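Local coordinates for caspase recruitment domain-containing protein 19 (Homo sapiens, PDB 4FH0) that associates with BCL10 through its caspase recruitment domain, the part described here, and plays a role in inhibiting BCL10-induced activation of NF-kappa-B, at residues Gln35-Tyr39 with Tyr40-Leu44; Lys56-Leu59 with Arg60-Leu63; Met67-Leu70 with Gln71-Glu75. The protein carries 2 engineered substitutions. All blocks are in the same frame, centred on the assembly; numbering follows the deposited sequence.

Contact 1: residues Gln35-Tyr39 with Tyr40-Leu44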
# COMPACT_ATOMS: atom_id res chain seq x y z
N GLN A 35 -6.53 -1.04 -7.14
CA GLN A 35 -6.78 0.39 -7.14
C GLN A 35 -5.58 1.17 -7.70
O GLN A 35 -5.75 2.14 -8.42
CB GLN A 35 -7.05 0.86 -5.71
CG GLN A 35 -7.65 2.21 -5.64
CD GLN A 35 -9.02 2.20 -6.26
OE1 GLN A 35 -9.82 1.28 -6.05
NE2 GLN A 35 -9.30 3.20 -7.04
N LEU A 36 -4.38 0.70 -7.38
CA LEU A 36 -3.16 1.35 -7.83
C LEU A 36 -2.76 0.95 -9.26
O LEU A 36 -1.84 1.54 -9.82
CB LEU A 36 -2.02 1.01 -6.88
CG LEU A 36 -2.17 1.49 -5.46
CD1 LEU A 36 -1.05 0.91 -4.57
CD2 LEU A 36 -2.18 3.03 -5.43
N ASN A 37 -3.45 -0.03 -9.84
CA ASN A 37 -3.12 -0.52 -11.18
C ASN A 37 -4.12 -0.13 -12.26
O ASN A 37 -3.72 0.13 -13.40
CB ASN A 37 -3.01 -2.05 -11.12
CG ASN A 37 -2.98 -2.69 -12.50
OD1 ASN A 37 -3.96 -3.25 -12.94
ND2 ASN A 37 -1.84 -2.61 -13.16
N ARG A 38 -5.39 -0.06 -11.91
CA ARG A 38 -6.44 -0.02 -12.92
C ARG A 38 -6.90 1.35 -13.37
O ARG A 38 -7.67 1.45 -14.34
CB ARG A 38 -7.66 -0.80 -12.44
CG ARG A 38 -7.46 -2.28 -12.38
CD ARG A 38 -7.46 -2.91 -13.75
NE ARG A 38 -8.81 -2.90 -14.32
CZ ARG A 38 -9.14 -3.53 -15.44
NH1 ARG A 38 -8.23 -4.17 -16.14
NH2 ARG A 38 -10.39 -3.51 -15.87
N TYR A 39 -6.51 2.39 -12.78
CA TYR A 39 -6.99 3.73 -12.97
C TYR A 39 -5.87 4.74 -13.33
O TYR A 39 -4.90 4.38 -13.96
CB TYR A 39 -7.85 4.10 -11.73
CG TYR A 39 -8.89 3.06 -11.42
CD1 TYR A 39 -9.95 2.85 -12.23
CD2 TYR A 39 -8.78 2.26 -10.37
CE1 TYR A 39 -10.86 1.89 -11.97
CE2 TYR A 39 -9.70 1.29 -10.11
CZ TYR A 39 -10.76 1.12 -10.93
OH TYR A 39 -11.64 0.14 -10.72
N TYR A 40 -6.15 6.03 -13.04
CA TYR A 40 -5.19 7.08 -13.37
C TYR A 40 -5.01 8.01 -12.17
O TYR A 40 -5.97 8.54 -11.65
CB TYR A 40 -5.65 7.90 -14.59
CG TYR A 40 -4.59 8.88 -15.04
CD1 TYR A 40 -3.58 8.48 -15.90
CD2 TYR A 40 -4.56 10.18 -14.55
CE1 TYR A 40 -2.57 9.34 -16.26
CE2 TYR A 40 -3.55 11.04 -14.93
CZ TYR A 40 -2.56 10.61 -15.78
OH TYR A 40 -1.56 11.48 -16.16
N PRO A 41 -3.77 8.22 -11.73
CA PRO A 41 -2.55 7.69 -12.31
C PRO A 41 -2.43 6.21 -12.06
O PRO A 41 -2.99 5.67 -11.12
CB PRO A 41 -1.45 8.44 -11.56
CG PRO A 41 -2.06 8.78 -10.26
CD PRO A 41 -3.50 9.09 -10.57
N GLN A 42 -1.69 5.55 -12.94
CA GLN A 42 -1.34 4.17 -12.72
C GLN A 42 -0.04 4.10 -11.94
O GLN A 42 1.03 4.48 -12.42
CB GLN A 42 -1.17 3.45 -14.05
CG GLN A 42 -0.84 1.99 -13.88
CD GLN A 42 -0.76 1.25 -15.21
OE1 GLN A 42 -0.04 1.66 -16.12
NE2 GLN A 42 -1.50 0.17 -15.32
N ILE A 43 -0.14 3.67 -10.69
CA ILE A 43 1.00 3.59 -9.80
C ILE A 43 1.77 2.29 -9.99
O ILE A 43 3.01 2.27 -9.90
CB ILE A 43 0.53 3.74 -8.36
CG1 ILE A 43 -0.22 5.08 -8.20
CG2 ILE A 43 1.68 3.62 -7.38
CD1 ILE A 43 0.51 6.28 -8.73
N LEU A 44 1.04 1.21 -10.28
CA LEU A 44 1.63 -0.11 -10.49
C LEU A 44 1.30 -0.65 -11.86
O LEU A 44 0.13 -0.69 -12.25
CB LEU A 44 1.12 -1.09 -9.44
CG LEU A 44 1.41 -0.78 -7.98
CD1 LEU A 44 0.75 -1.84 -7.09
CD2 LEU A 44 2.90 -0.69 -7.71
O HOH W 1 -4.55 3.12 -10.72
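Leu36 O takes two backbone donors as the chain turns back at the end of helix 26-37. Ile43 N lies 2.9 Å from Leu36 O, and Leu44 N reaches the same oxygen from above the carbonyl plane. Beside this oxygen, which accepts twice, lies the tight, buried part. Leu36 CD2 meets Ile43 CG1 at 4.0 Å, and Leu36 CB rests against Leu44 CD1.

Two side-chain amides lie side by side next to it, pointing the same way. Asn37 has CG anti to its own N (chi1 167°), which carries ND2 to Leu44 O at 2.9 Å, with that oxygen in the plane of the Asn37 amide. The extended Gln42 sends NE2 back to Asn37 O at 2.9 Å.

The other side is looser. Here Tyr39 and Tyr40 are exposed, and a cis peptide precedes Pro41. A water spans the turn: it donates to Gln35 O and Pro41 O and accepts from Tyr39 N.

Asn37 ND2 also bonds Asn46 OD1, at the start of helix 46-52. With an alanine in place of Asn37 the ND2 donor is gone, and Leu44 O and Asn46 OD1 would probably both lose this partner. Ile43 packs on Leu70 of helix 59-73 and on Asp77 and Glu80 of helix 75-88, while Leu44 touches His69 of helix 59-73 and Phe52 of helix 46-52.

Contact 2: residues Lys56-Leu59 with Arg60-Leu63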
# COMPACT_ATOMS: atom_id res chain seq x y z
N LYS A 56 2.55 -17.02 -3.80
CA LYS A 56 3.65 -17.84 -3.32
C LYS A 56 4.54 -17.12 -2.28
O LYS A 56 5.25 -17.77 -1.52
CB LYS A 56 4.51 -18.32 -4.51
N ALA A 57 4.49 -15.79 -2.24
CA ALA A 57 5.34 -15.01 -1.33
C ALA A 57 4.52 -14.56 -0.12
O ALA A 57 3.35 -14.24 -0.29
CB ALA A 57 5.89 -13.80 -2.05
N SER A 58 5.12 -14.49 1.07
CA SER A 58 4.37 -14.08 2.25
C SER A 58 3.83 -12.66 2.09
O SER A 58 4.48 -11.78 1.52
CB SER A 58 5.19 -14.16 3.54
OG SER A 58 5.92 -12.97 3.75
N LEU A 59 2.62 -12.46 2.59
CA LEU A 59 1.96 -11.17 2.48
C LEU A 59 2.81 -10.06 3.09
O LEU A 59 2.93 -8.99 2.49
CB LEU A 59 0.58 -11.25 3.11
CG LEU A 59 -0.20 -9.95 3.04
CD1 LEU A 59 -0.47 -9.54 1.62
CD2 LEU A 59 -1.50 -10.15 3.80
N ARG A 60 3.41 -10.30 4.25
CA ARG A 60 4.18 -9.24 4.89
C ARG A 60 5.39 -8.83 4.03
O ARG A 60 5.71 -7.64 3.94
CB ARG A 60 4.64 -9.64 6.30
CG ARG A 60 5.46 -8.57 7.02
CD ARG A 60 5.43 -8.73 8.55
NE ARG A 60 6.03 -7.59 9.25
CZ ARG A 60 7.34 -7.45 9.46
NH1 ARG A 60 8.19 -8.36 9.02
NH2 ARG A 60 7.80 -6.38 10.10
N VAL A 61 6.05 -9.80 3.40
CA VAL A 61 7.19 -9.52 2.55
C VAL A 61 6.73 -8.67 1.36
O VAL A 61 7.37 -7.66 1.03
CB VAL A 61 7.89 -10.81 2.09
CG1 VAL A 61 8.88 -10.54 0.94
CG2 VAL A 61 8.60 -11.44 3.27
N ARG A 62 5.64 -9.07 0.72
CA ARG A 62 5.09 -8.30 -0.39
C ARG A 62 4.71 -6.90 0.06
O ARG A 62 4.97 -5.94 -0.66
CB ARG A 62 3.91 -9.04 -1.01
CG ARG A 62 4.34 -10.23 -1.83
CD ARG A 62 3.16 -10.95 -2.42
NE ARG A 62 2.48 -11.83 -1.49
CZ ARG A 62 1.17 -11.86 -1.25
NH1 ARG A 62 0.36 -10.96 -1.79
NH2 ARG A 62 0.68 -12.78 -0.43
N LEU A 63 4.12 -6.76 1.24
CA LEU A 63 3.72 -5.42 1.71
C LEU A 63 4.93 -4.55 1.97
O LEU A 63 4.93 -3.38 1.63
CB LEU A 63 2.89 -5.50 2.97
CG LEU A 63 1.41 -5.60 2.79
CD1 LEU A 63 0.80 -5.79 4.17
CD2 LEU A 63 0.88 -4.33 2.11
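Arg62 starts out beside its own backbone N, with CG anti to the carbonyl carbon (chi1 -74°), and then bends at CG-CD (chi3 -80°). This folds its guanidinium back over the first turn of helix 59-73, onto Ala57. Ser58 has OG between its N and its carbonyl carbon (chi1 87°), which turns the hydroxyl toward Val61 N.

Arg62 grips one oxygen with two nitrogens. NE lies 2.8 Å from Ala57 O, and NH2 lies 3.0 Å from Ala57 O. The oxygen sits near the plane of the guanidinium, so the group meets it side-on. The two donors come to the carbonyl differently: NH2 is nearly in line with C=O, while NE stands above the carbonyl plane. One face of the guanidinium lies over Leu59 CA. Leu59 crosses Arg62 at about a right angle, and its CD1 comes within 3.8 Å of Arg62 NH1. The aliphatic part of the arginine also packs: Arg62 CG touches Ala57 CB at 3.9 Å.

Ser58 OG accepts from Val61 N at 3.2 Å. Val61 CG2 lies beside the same hydroxyl oxygen. The regular helical bonds begin here, with Arg62 N to Ser58 O at 3.1 Å and Leu63 N to Leu59 O at 2.8 Å.

Further partners tie the arginine to the rest of the domain. Arg62 NH2 forms a salt bridge with Glu26 of helix 26-37, and Arg62 NH1 bonds Phe52 O. Buried Arg62 thus joins the end of helix 46-52, the start of helix 26-37 and the loop leading into helix 59-73.

Ser58 is a classic serine N-cap, here opening a helix of the all-helical CARD fold.

Contact 3: residues Met67-Leu70 with Gln71-Glu75. Engineered in segment 67-70: Met67 (natural residue Leu).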
# COMPACT_ATOMS: atom_id res chain seq x y z
N MSE A 67 5.75 -1.05 0.20
CA MSE A 67 6.07 0.20 0.88
C MSE A 67 7.36 0.79 0.37
O MSE A 67 7.44 1.99 0.15
CB MSE A 67 6.16 0.00 2.39
CG MSE A 67 4.91 -0.52 3.03
SE MSE A 67 3.33 0.62 2.75
CE MSE A 67 2.41 -0.50 1.47
N SER A 68 8.38 -0.05 0.18
CA SER A 68 9.65 0.44 -0.34
C SER A 68 9.48 1.02 -1.73
O SER A 68 10.07 2.04 -2.06
CB SER A 68 10.68 -0.67 -0.37
OG SER A 68 10.96 -1.14 0.93
N HIS A 69 8.71 0.34 -2.56
CA HIS A 69 8.44 0.80 -3.90
C HIS A 69 7.78 2.18 -3.91
O HIS A 69 8.20 3.07 -4.65
CB HIS A 69 7.56 -0.23 -4.60
CG HIS A 69 7.16 0.15 -5.99
ND1 HIS A 69 7.70 -0.45 -7.10
CD2 HIS A 69 6.26 1.05 -6.44
CE1 HIS A 69 7.16 0.08 -8.18
NE2 HIS A 69 6.29 1.00 -7.81
N LEU A 70 6.76 2.37 -3.08
CA LEU A 70 6.05 3.64 -3.04
C LEU A 70 6.93 4.74 -2.49
O LEU A 70 6.91 5.86 -3.00
CB LEU A 70 4.79 3.50 -2.19
CG LEU A 70 3.72 2.53 -2.71
CD1 LEU A 70 2.73 2.23 -1.62
CD2 LEU A 70 3.01 3.10 -3.94
N GLN A 71 7.67 4.45 -1.43
CA GLN A 71 8.56 5.46 -0.85
C GLN A 71 9.59 5.95 -1.85
O GLN A 71 9.93 7.15 -1.86
CB GLN A 71 9.23 4.93 0.43
CG GLN A 71 8.24 4.68 1.56
CD GLN A 71 8.76 3.83 2.69
OE1 GLN A 71 9.95 3.58 2.80
NE2 GLN A 71 7.87 3.39 3.56
N ARG A 72 10.12 5.04 -2.68
CA ARG A 72 11.14 5.46 -3.65
C ARG A 72 10.53 6.21 -4.85
O ARG A 72 11.20 7.03 -5.48
CB ARG A 72 12.01 4.26 -4.10
CG ARG A 72 11.42 3.29 -5.11
CD ARG A 72 12.47 2.25 -5.60
NE ARG A 72 13.03 1.47 -4.49
CZ ARG A 72 12.61 0.26 -4.10
NH1 ARG A 72 11.61 -0.35 -4.72
NH2 ARG A 72 13.19 -0.34 -3.07
N SER A 73 9.27 5.97 -5.13
CA SER A 73 8.58 6.50 -6.27
C SER A 73 7.98 7.84 -6.04
O SER A 73 7.52 8.42 -6.95
CB SER A 73 7.45 5.58 -6.69
OG SER A 73 7.91 4.37 -7.12
N GLY A 74 7.90 8.30 -4.83
CA GLY A 74 7.57 9.68 -4.56
C GLY A 74 6.17 10.02 -4.04
O GLY A 74 5.34 9.16 -3.78
N GLU A 75 5.95 11.32 -3.91
CA GLU A 75 4.80 11.89 -3.21
C GLU A 75 3.46 11.48 -3.81
O GLU A 75 2.54 11.09 -3.08
CB GLU A 75 4.92 13.42 -3.20
CG GLU A 75 3.85 14.13 -2.41
CD GLU A 75 4.01 13.95 -0.92
OE1 GLU A 75 4.93 13.21 -0.47
OE2 GLU A 75 3.19 14.54 -0.19
O HOH W 2 5.08 3.60 -8.78
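The last turns of helix 59-73 keep the i to i+4 pattern, with Gln71 N 2.9 Å from Met67 O and Arg72 N 3.1 Å from Ser68 O, until Gly74 leaves it with a positive phi of 105°. At these angles a CB would press against the carbonyl O of Ser73, which favours glycine; Gly74 is also the N-cap of helix 75-88. Ser73 N makes weak bonds to both His69 O and Leu70 O, and Gly74 N bonds Leu70 O at 3.2 Å.

Ser73 turns its side chain back onto the helix. With OG beside its own N (chi1 -64°), the hydroxyl donates to His69 O at 2.8 Å. A water bonds His69 NE2 and gives a weak bond to Ser73 OG. Arg72 bends at chi3 and lays its guanidinium over Ser68 O, which lies 3.7 Å above the centre of the plane. Arg72 NH2 touches Ser68 CB at 3.7 Å. Gln71 runs back along the carbonyl of Met67, its CG 3.1 Å from Met67 O.

Met67, an engineered selenomethionine in place of the natural leucine, packs with Leu11, Thr15 and Phe81. Leu70 is buried against Leu11, Phe81 and Ile43.

Polar groups thus work close to the backbone, while the apolar side chains face helices 7-18 and 75-88 and the loop at Ile43. The Ser73 hydroxyl adds a second donor at His69 O, where the amide bond is weak. The nearby Arg72 would probably disfavour a proton on His69.

Contacts 2 and 3 share helix 59-73, at its start and its end, with centres about 17 Å apart. Contact 1 belongs to the turn between helices 26-37 and 46-52. Contacts 1 and 3 send buried residues inward and meet there: Ile43 CG2 lies 3.7 Å from Leu70 CD2. Contact 2 sets exposed Ser58, Arg60 and Val61 beside buried Arg62 and Leu63. It joins contact 3 only along the helix and does not touch contact 1, about 9 Å away at the nearest atoms. Contact 1 uses neutral amides and a water. In contact 2 Arg62 grips a carbonyl in its guanidinium plane and a glutamate; in contact 3 Arg72 lies with one face over Ser68 O.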